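Local coordinates for protein putative dienelactone hydrolase (Klebsiella pneumoniae subsp. pneumoniae MGH 78578, PDB 3F67) that probably acts as a hydrolase of the dienelactone hydrolase family, likely cleaving ester or lactone bonds, though its natural substrate is not established, at residues 212-217 with 225-230; 12-17 with 96-101; 75-80 with 84-89. One frame throughout, in Å; residues are numbered along the deposited sequence.

Contact 1 (212-217 with 225-230)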
loop_
_atom_site.group_PDB
_atom_site.type_symbol
_atom_site.label_atom_id
_atom_site.label_comp_id
_atom_site.label_asym_id
_atom_site.label_seq_id
_atom_site.Cartn_x
_atom_site.Cartn_y
_atom_site.Cartn_z
ATOM N N HIS A 212 15.233 3.832 -2.897
ATOM C CA HIS A 212 14.077 2.950 -2.705
ATOM C C HIS A 212 13.965 2.575 -1.231
ATOM O O HIS A 212 14.975 2.529 -0.524
ATOM C CB HIS A 212 14.256 1.652 -3.541
ATOM C CG HIS A 212 12.982 0.872 -3.712
ATOM N ND1 HIS A 212 11.984 1.242 -4.601
ATOM C CD2 HIS A 212 12.531 -0.243 -3.086
ATOM C CE1 HIS A 212 10.993 0.369 -4.536
ATOM N NE2 HIS A 212 11.293 -0.534 -3.615
ATOM N N ALA A 213 12.736 2.350 -0.749
ATOM C CA ALA A 213 12.518 1.815 0.608
ATOM C C ALA A 213 13.082 2.748 1.695
ATOM O O ALA A 213 13.605 2.315 2.737
ATOM C CB ALA A 213 13.090 0.378 0.754
ATOM N N PHE A 214 12.917 4.037 1.467
ATOM C CA PHE A 214 13.498 5.001 2.414
ATOM C C PHE A 214 12.744 5.120 3.738
ATOM O O PHE A 214 13.232 5.733 4.679
ATOM C CB PHE A 214 13.716 6.381 1.747
ATOM C CG PHE A 214 12.441 7.106 1.368
ATOM C CD1 PHE A 214 11.683 7.796 2.351
ATOM C CD2 PHE A 214 12.028 7.165 0.032
ATOM C CE1 PHE A 214 10.527 8.498 1.972
ATOM C CE2 PHE A 214 10.853 7.874 -0.352
ATOM C CZ PHE A 214 10.118 8.533 0.625
ATOM N N ASN A 215 11.529 4.571 3.795
ATOM C CA ASN A 215 10.819 4.505 5.050
ATOM C C ASN A 215 11.097 3.250 5.872
ATOM O O ASN A 215 10.581 3.110 6.989
ATOM C CB ASN A 215 9.313 4.595 4.748
ATOM C CG ASN A 215 8.492 4.903 5.980
ATOM O OD1 ASN A 215 8.720 5.918 6.667
ATOM N ND2 ASN A 215 7.532 4.017 6.293
ATOM N N ALA A 216 11.931 2.339 5.346
ATOM C CA ALA A 216 12.140 1.046 6.045
ATOM C C ALA A 216 13.191 1.220 7.132
ATOM O O ALA A 216 14.414 1.041 6.904
ATOM C CB ALA A 216 12.542 -0.052 5.056
ATOM N N ASP A 217 12.724 1.599 8.313
ATOM C CA ASP A 217 13.612 2.075 9.375
ATOM C C ASP A 217 14.549 0.990 9.887
ATOM O O ASP A 217 15.532 1.304 10.550
ATOM C CB ASP A 217 12.784 2.711 10.519
ATOM C CG ASP A 217 11.638 1.830 10.959
ATOM O OD1 ASP A 217 11.905 0.844 11.670
ATOM O OD2 ASP A 217 10.464 2.105 10.581
ATOM N N GLU A 225 15.087 11.818 7.356
ATOM C CA GLU A 225 14.440 13.101 7.057
ATOM C C GLU A 225 13.314 12.933 6.019
ATOM O O GLU A 225 12.199 13.485 6.190
ATOM C CB GLU A 225 15.489 14.119 6.596
ATOM C CG GLU A 225 14.896 15.384 5.990
ATOM C CD GLU A 225 15.939 16.263 5.307
ATOM O OE1 GLU A 225 16.111 17.404 5.770
ATOM O OE2 GLU A 225 16.573 15.830 4.299
ATOM N N SER A 226 13.580 12.142 4.968
ATOM C CA SER A 226 12.546 11.864 3.971
ATOM C C SER A 226 11.420 11.008 4.508
ATOM O O SER A 226 10.264 11.256 4.173
ATOM C CB SER A 226 13.106 11.125 2.752
ATOM O OG SER A 226 14.214 11.831 2.250
ATOM N N ALA A 227 11.747 9.979 5.291
ATOM C CA ALA A 227 10.723 9.116 5.872
ATOM C C ALA A 227 9.769 9.911 6.763
ATOM O O ALA A 227 8.559 9.738 6.660
ATOM C CB ALA A 227 11.359 8.001 6.657
ATOM N N LYS A 228 10.313 10.783 7.592
ATOM C CA LYS A 228 9.472 11.556 8.508
ATOM C C LYS A 228 8.626 12.574 7.759
ATOM O O LYS A 228 7.447 12.735 8.072
ATOM C CB LYS A 228 10.324 12.274 9.542
ATOM C CG LYS A 228 10.920 11.313 10.562
ATOM C CD LYS A 228 11.361 12.152 11.735
ATOM C CE LYS A 228 12.636 11.693 12.296
ATOM N NZ LYS A 228 12.395 10.677 13.363
ATOM N N ASP A 229 9.220 13.238 6.763
ATOM C CA ASP A 229 8.434 14.153 5.927
ATOM C C ASP A 229 7.323 13.403 5.189
ATOM O O ASP A 229 6.177 13.864 5.128
ATOM C CB ASP A 229 9.339 14.901 4.938
ATOM C CG ASP A 229 8.578 15.951 4.149
ATOM O OD1 ASP A 229 8.414 17.055 4.693
ATOM O OD2 ASP A 229 8.105 15.679 3.021
ATOM N N GLY A 230 7.663 12.253 4.605
ATOM C CA GLY A 230 6.652 11.447 3.865
ATOM C C GLY A 230 5.516 11.003 4.761
ATOM O O GLY A 230 4.321 11.069 4.379
HETATM O O HOH W 1 8.047 7.300 8.927
#

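Contact 2 (12-17 with 96-101)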
loop_
_atom_site.group_PDB
_atom_site.type_symbol
_atom_site.label_atom_id
_atom_site.label_comp_id
_atom_site.label_asym_id
_atom_site.label_seq_id
_atom_site.Cartn_x
_atom_site.Cartn_y
_atom_site.Cartn_z
ATOM N N PRO A 12 -12.180 -13.329 5.761
ATOM C CA PRO A 12 -12.791 -14.257 4.805
ATOM C C PRO A 12 -12.609 -13.690 3.389
ATOM O O PRO A 12 -12.883 -12.518 3.154
ATOM C CB PRO A 12 -14.281 -14.290 5.227
ATOM C CG PRO A 12 -14.320 -13.758 6.648
ATOM C CD PRO A 12 -13.143 -12.775 6.749
ATOM N N SER A 13 -12.098 -14.480 2.451
ATOM C CA SER A 13 -11.705 -13.864 1.179
ATOM C C SER A 13 -11.720 -14.837 0.024
ATOM O O SER A 13 -10.901 -15.771 -0.031
ATOM C CB SER A 13 -10.327 -13.166 1.280
ATOM O OG SER A 13 -10.079 -12.332 0.130
ATOM N N GLN A 14 -12.640 -14.584 -0.915
ATOM C CA GLN A 14 -12.836 -15.449 -2.088
ATOM C C GLN A 14 -12.915 -16.952 -1.688
ATOM O O GLN A 14 -12.423 -17.828 -2.415
ATOM C CB GLN A 14 -11.724 -15.174 -3.136
ATOM C CG GLN A 14 -11.492 -13.667 -3.431
ATOM C CD GLN A 14 -10.422 -13.396 -4.485
ATOM O OE1 GLN A 14 -9.269 -12.973 -4.185
ATOM N NE2 GLN A 14 -10.801 -13.601 -5.737
ATOM N N GLY A 15 -13.540 -17.240 -0.540
ATOM C CA GLY A 15 -13.686 -18.608 -0.014
ATOM C C GLY A 15 -12.603 -19.188 0.914
ATOM O O GLY A 15 -12.695 -20.350 1.345
ATOM N N GLU A 16 -11.592 -18.376 1.220
ATOM C CA GLU A 16 -10.446 -18.812 2.017
ATOM C C GLU A 16 -10.133 -17.791 3.087
ATOM O O GLU A 16 -10.523 -16.631 2.958
ATOM C CB GLU A 16 -9.236 -19.007 1.119
ATOM C CG GLU A 16 -9.332 -20.228 0.246
ATOM C CD GLU A 16 -8.362 -20.160 -0.891
ATOM O OE1 GLU A 16 -8.598 -19.344 -1.804
ATOM O OE2 GLU A 16 -7.364 -20.905 -0.859
ATOM N N ASN A 17 -9.430 -18.212 4.137
ATOM C CA ASN A 17 -9.177 -17.345 5.273
ATOM C C ASN A 17 -7.786 -16.749 5.179
ATOM O O ASN A 17 -6.774 -17.432 5.357
ATOM C CB ASN A 17 -9.328 -18.128 6.573
ATOM C CG ASN A 17 -10.725 -18.659 6.744
ATOM O OD1 ASN A 17 -11.679 -17.877 6.805
ATOM N ND2 ASN A 17 -10.861 -19.994 6.794
ATOM N N VAL A 96 -5.122 -9.919 -5.936
ATOM C CA VAL A 96 -4.724 -8.967 -4.894
ATOM C C VAL A 96 -5.839 -7.927 -4.732
ATOM O O VAL A 96 -6.275 -7.637 -3.613
ATOM C CB VAL A 96 -3.385 -8.254 -5.225
ATOM C CG1 VAL A 96 -3.113 -7.127 -4.183
ATOM C CG2 VAL A 96 -2.192 -9.237 -5.212
ATOM N N LEU A 97 -6.322 -7.382 -5.842
ATOM C CA LEU A 97 -7.318 -6.298 -5.733
ATOM C C LEU A 97 -8.622 -6.852 -5.115
ATOM O O LEU A 97 -9.263 -6.181 -4.294
ATOM C CB LEU A 97 -7.580 -5.668 -7.109
ATOM C CG LEU A 97 -6.274 -5.082 -7.751
ATOM C CD1 LEU A 97 -6.662 -4.469 -9.086
ATOM C CD2 LEU A 97 -5.594 -4.027 -6.877
ATOM N N ALA A 98 -8.991 -8.077 -5.477
ATOM C CA ALA A 98 -10.187 -8.693 -4.909
ATOM C C ALA A 98 -9.990 -8.966 -3.401
ATOM O O ALA A 98 -10.919 -8.788 -2.593
ATOM C CB ALA A 98 -10.541 -10.014 -5.662
ATOM N N ASP A 99 -8.789 -9.369 -3.014
ATOM C CA ASP A 99 -8.508 -9.570 -1.584
ATOM C C ASP A 99 -8.597 -8.232 -0.832
ATOM O O ASP A 99 -9.041 -8.213 0.325
ATOM C CB ASP A 99 -7.102 -10.190 -1.372
ATOM C CG ASP A 99 -7.073 -11.682 -1.701
ATOM O OD1 ASP A 99 -8.156 -12.339 -1.687
ATOM O OD2 ASP A 99 -5.979 -12.199 -1.990
ATOM N N LEU A 100 -8.099 -7.142 -1.424
ATOM C CA LEU A 100 -8.208 -5.860 -0.734
ATOM C C LEU A 100 -9.681 -5.475 -0.555
ATOM O O LEU A 100 -10.049 -4.902 0.501
ATOM C CB LEU A 100 -7.470 -4.767 -1.468
ATOM C CG LEU A 100 -5.966 -5.029 -1.560
ATOM C CD1 LEU A 100 -5.273 -3.975 -2.434
ATOM C CD2 LEU A 100 -5.305 -5.082 -0.135
ATOM N N ASP A 101 -10.504 -5.754 -1.570
ATOM C CA ASP A 101 -11.974 -5.533 -1.412
ATOM C C ASP A 101 -12.505 -6.327 -0.214
ATOM O O ASP A 101 -13.379 -5.828 0.521
ATOM C CB ASP A 101 -12.772 -5.991 -2.632
ATOM C CG ASP A 101 -12.514 -5.141 -3.880
ATOM O OD1 ASP A 101 -12.091 -3.948 -3.784
ATOM O OD2 ASP A 101 -12.761 -5.701 -4.973
#

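Contact 3 (75-80 with 84-89)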
loop_
_atom_site.group_PDB
_atom_site.type_symbol
_atom_site.label_atom_id
_atom_site.label_comp_id
_atom_site.label_asym_id
_atom_site.label_seq_id
_atom_site.Cartn_x
_atom_site.Cartn_y
_atom_site.Cartn_z
ATOM N N ASN A 75 8.947 -15.800 3.967
ATOM C CA ASN A 75 9.986 -16.289 4.886
ATOM C C ASN A 75 10.715 -17.557 4.471
ATOM O O ASN A 75 11.793 -17.870 5.007
ATOM C CB ASN A 75 9.419 -16.423 6.297
ATOM C CG ASN A 75 8.995 -15.079 6.863
ATOM O OD1 ASN A 75 9.695 -14.068 6.706
ATOM N ND2 ASN A 75 7.836 -15.055 7.508
ATOM N N GLU A 76 10.171 -18.289 3.492
ATOM C CA GLU A 76 10.874 -19.429 2.912
ATOM C C GLU A 76 11.923 -19.087 1.848
ATOM O O GLU A 76 12.538 -19.980 1.294
ATOM C CB GLU A 76 9.870 -20.447 2.358
ATOM C CG GLU A 76 9.040 -21.031 3.477
ATOM C CD GLU A 76 8.280 -22.261 3.075
ATOM O OE1 GLU A 76 8.001 -22.462 1.863
ATOM O OE2 GLU A 76 7.989 -23.053 3.986
ATOM N N TYR A 77 12.154 -17.794 1.607
ATOM C CA TYR A 77 13.164 -17.388 0.631
ATOM C C TYR A 77 14.229 -16.569 1.320
ATOM O O TYR A 77 13.919 -15.828 2.262
ATOM C CB TYR A 77 12.493 -16.557 -0.476
ATOM C CG TYR A 77 11.547 -17.426 -1.242
ATOM C CD1 TYR A 77 12.020 -18.281 -2.246
ATOM C CD2 TYR A 77 10.199 -17.489 -0.895
ATOM C CE1 TYR A 77 11.155 -19.134 -2.934
ATOM C CE2 TYR A 77 9.328 -18.356 -1.558
ATOM C CZ TYR A 77 9.808 -19.165 -2.570
ATOM O OH TYR A 77 8.944 -20.000 -3.231
ATOM N N HIS A 78 15.465 -16.684 0.853
ATOM C CA HIS A 78 16.553 -15.935 1.484
ATOM C C HIS A 78 17.357 -15.108 0.486
ATOM O O HIS A 78 18.428 -14.592 0.811
ATOM C CB HIS A 78 17.478 -16.875 2.245
ATOM C CG HIS A 78 16.761 -17.762 3.205
ATOM N ND1 HIS A 78 16.116 -17.284 4.322
ATOM C CD2 HIS A 78 16.601 -19.112 3.220
ATOM C CE1 HIS A 78 15.604 -18.305 4.996
ATOM N NE2 HIS A 78 15.867 -19.417 4.340
ATOM N N ASP A 79 16.840 -14.993 -0.733
ATOM C CA ASP A 79 17.401 -14.042 -1.675
ATOM C C ASP A 79 16.258 -13.429 -2.474
ATOM O O ASP A 79 15.268 -14.112 -2.812
ATOM C CB ASP A 79 18.457 -14.684 -2.575
ATOM C CG ASP A 79 17.871 -15.678 -3.537
ATOM O OD1 ASP A 79 17.670 -16.855 -3.136
ATOM O OD2 ASP A 79 17.620 -15.279 -4.709
ATOM N N ILE A 80 16.407 -12.143 -2.761
ATOM C CA ILE A 80 15.332 -11.387 -3.404
ATOM C C ILE A 80 14.988 -11.965 -4.793
ATOM O O ILE A 80 13.817 -12.114 -5.140
ATOM C CB ILE A 80 15.623 -9.871 -3.373
ATOM C CG1 ILE A 80 15.441 -9.333 -1.923
ATOM C CG2 ILE A 80 14.614 -9.107 -4.262
ATOM C CD1 ILE A 80 15.903 -7.912 -1.647
ATOM N N PHE A 84 11.245 -13.170 -5.777
ATOM C CA PHE A 84 10.515 -12.569 -6.904
ATOM C C PHE A 84 10.032 -13.610 -7.900
ATOM O O PHE A 84 8.840 -13.675 -8.232
ATOM C CB PHE A 84 11.395 -11.540 -7.615
ATOM C CG PHE A 84 11.041 -10.153 -7.279
ATOM C CD1 PHE A 84 11.953 -9.301 -6.677
ATOM C CD2 PHE A 84 9.762 -9.702 -7.522
ATOM C CE1 PHE A 84 11.589 -8.007 -6.359
ATOM C CE2 PHE A 84 9.391 -8.423 -7.194
ATOM C CZ PHE A 84 10.301 -7.573 -6.618
ATOM N N LYS A 85 10.963 -14.435 -8.356
ATOM C CA LYS A 85 10.679 -15.458 -9.387
ATOM C C LYS A 85 9.678 -16.542 -8.964
ATOM O O LYS A 85 8.754 -16.883 -9.718
ATOM C CB LYS A 85 11.982 -16.104 -9.863
ATOM C CG LYS A 85 11.837 -17.153 -10.974
ATOM C CD LYS A 85 13.240 -17.598 -11.419
ATOM C CE LYS A 85 13.208 -18.810 -12.336
ATOM N NZ LYS A 85 14.604 -19.238 -12.729
ATOM N N GLU A 86 9.864 -17.087 -7.770
ATOM C CA GLU A 86 9.102 -18.251 -7.344
ATOM C C GLU A 86 7.813 -17.924 -6.580
ATOM O O GLU A 86 6.911 -18.767 -6.476
ATOM C CB GLU A 86 9.984 -19.199 -6.519
ATOM C CG GLU A 86 11.289 -19.644 -7.215
ATOM C CD GLU A 86 11.089 -20.429 -8.523
ATOM O OE1 GLU A 86 9.979 -20.963 -8.781
ATOM O OE2 GLU A 86 12.072 -20.528 -9.296
ATOM N N LEU A 87 7.718 -16.706 -6.066
ATOM C CA LEU A 87 6.525 -16.325 -5.302
ATOM C C LEU A 87 5.864 -15.046 -5.823
ATOM O O LEU A 87 4.730 -15.094 -6.290
ATOM C CB LEU A 87 6.862 -16.188 -3.806
ATOM C CG LEU A 87 5.703 -15.761 -2.893
ATOM C CD1 LEU A 87 4.490 -16.721 -3.079
ATOM C CD2 LEU A 87 6.186 -15.799 -1.438
ATOM N N VAL A 88 6.548 -13.907 -5.757
ATOM C CA VAL A 88 5.889 -12.630 -6.082
ATOM C C VAL A 88 5.246 -12.654 -7.478
ATOM O O VAL A 88 4.098 -12.200 -7.660
ATOM C CB VAL A 88 6.852 -11.416 -5.981
ATOM C CG1 VAL A 88 6.106 -10.105 -6.333
ATOM C CG2 VAL A 88 7.446 -11.307 -4.537
ATOM N N SER A 89 5.974 -13.224 -8.431
ATOM C CA SER A 89 5.589 -13.214 -9.845
ATOM C C SER A 89 4.477 -14.230 -10.130
ATOM O O SER A 89 4.013 -14.373 -11.266
ATOM C CB SER A 89 6.832 -13.461 -10.704
ATOM O OG SER A 89 7.698 -12.337 -10.629
#

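Contact 1 (212-217 with 225-230)
No direct hydrogen bond joins Phe214 and Asn215 to Ser226 and Ala227, although all four residues are buried. The contact is made mainly by one aromatic ring, with a backbone oxygen and an amide oxygen beside it, all set against a turn of helix 224-238. The CA atoms of Asn215 and Ala227 lie 4.7 Å apart, so the loop runs very close to the helix.

The Phe214 ring carries most of the contact through its CD1 and CE1 side. Ring atom CD1 of Phe214 lies 3.6 Å from CB of Ser226, and CE1 lies 3.5 Å from O of Ser226. The CA of Ala227 sits at the ring edge, in its plane. The torsion chi1 of 67° places CG of Phe214 between its own N and C, and this turns the ring to the helix. Tyr146 meets the same ring edge-to-face, and Tyr207 also packs on it. The hydroxyl of Ser226 has its partner elsewhere, in His223.

The methyl of Ala227 borders two oxygens, set about a right angle apart around it. CB of Ala227 is 3.5 Å from O of Phe214 and 3.4 Å from OD1 of Asn215. In Asn215, CG is anti to the backbone N (chi1 -165°), which brings the amide oxygen to this methyl. A water lies 2.7 Å from OD1 of Asn215, but its link to O of Ala227 is weak and uncertain.

Residues 213-216 form a type I turn, closed by a bond from N of Ala216 to O of Ala213. The turn directly follows His212, whose ND1 bonds Asp180. With Cys123, these residues fit the Cys-His-Asp triad expected of dienelactone hydrolases in the alpha/beta-hydrolase fold. The chemistry implies that the loop after the probable catalytic histidine meets this helix by shape and van der Waals contact.

Contact 2 (12-17 with 96-101)
Ser13 and Asp99 join a beta hairpin to a helix of the alpha/beta-hydrolase fold. Strands 4-13 and 16-25 form the hairpin, with a type I' turn from Ser13 to Glu16. They are the first two strands in the order of the main sheet, and helix 93-108 packs against their turn. The nearest CA atoms across the contact are those of Ser13 and Asp99, 6.0 Å apart.

Backbone bonds close the hairpin. N of Ser13 bonds O of Glu16, and N of Glu16 bonds O of Ser13. Gln14 and Gly15 occupy the two middle places of the turn, both with positive phi, as a type I' turn requires.

The polar contact centres on the carboxylate of Asp99. The Ser13 hydroxyl donates to it, with OG of Ser13 2.6 Å from OD1 of Asp99. The donor comes from the anti side of the carboxylate and 34° out of its plane. In Ser13, OG is anti to the backbone N (chi1 -168°), which carries the hydroxyl across to the helix. Arg70 forms a salt bridge with the same OD1. Its charge would be expected to keep Asp99 ionised. The side chains of Gln14 and Asp99 cross at about a right angle, with amide and carboxylate planes 72° apart.

Van der Waals contact comes from Gln14 and Ala98. His102 also touches Ser13 and Gln14, and Met18 touches Ser13 and Asp99. The Gln14 side chain is extended beyond CG and reaches the helix with its flat amide end. The methyl of Ala98 lies over the face of this amide, with CB of Ala98 3.6 Å from CD of Gln14.

Contact 3 (75-80 with 84-89)
The backbone of Ile80 is bonded to that of Phe84 in the first turn of helix 80-88, with N of Phe84 2.9 Å from O of Ile80 and an N-H...O angle of 168°. This is an alpha-helical i to i+4 bond. Asp79 is the N-cap, and its OD2 also bonds Thr82. The helix widens into a pi-type turn at 84-88.

Ile80 and Phe84 lie side by side and point the same way. CG2 of Ile80 stands opposite its own backbone N, which sets it alongside the ring. In one of two Phe84 conformers, this methyl meets the ring edge, near its plane, with CG2 of Ile80 3.6 Å from CD1 of Phe84. Tyr77, in the loop before the helix, folds back over the last turn. Its ring lies obliquely to Glu86 and Leu87. OH of Tyr77 is 3.5 Å from CB of Glu86, while CE2 of Tyr77 is 4.0 Å from CB of Leu87. The loop thus packs along its own helix at the protein surface.

At the helix end, N of Ser89 bonds O of Phe84 at 2.9 Å. In one conformer OG of Ser89 also lies 3.0 Å from O of Phe84, above the carbonyl plane.

How the contacts relate
Along the chain, contact 3 lies within the stretch that contact 2 brings together, and contact 1 follows both. Contacts 2 and 3 use helices 93-108 and 80-88, which are neighbours in sequence. Their centres are 22 Å apart and their nearest atoms about 7 Å. Contact 1 uses helix 224-238, the last helix. Its centre is 24 Å from that of contact 3 and 30 Å from that of contact 2, on the opposite side of the chain's centre from contact 2. None of the contacts touch. Contact 2 joins the hairpin at one sheet edge to helix 93-108, contact 3 is at the surface, and contact 1 adjoins the probable triad.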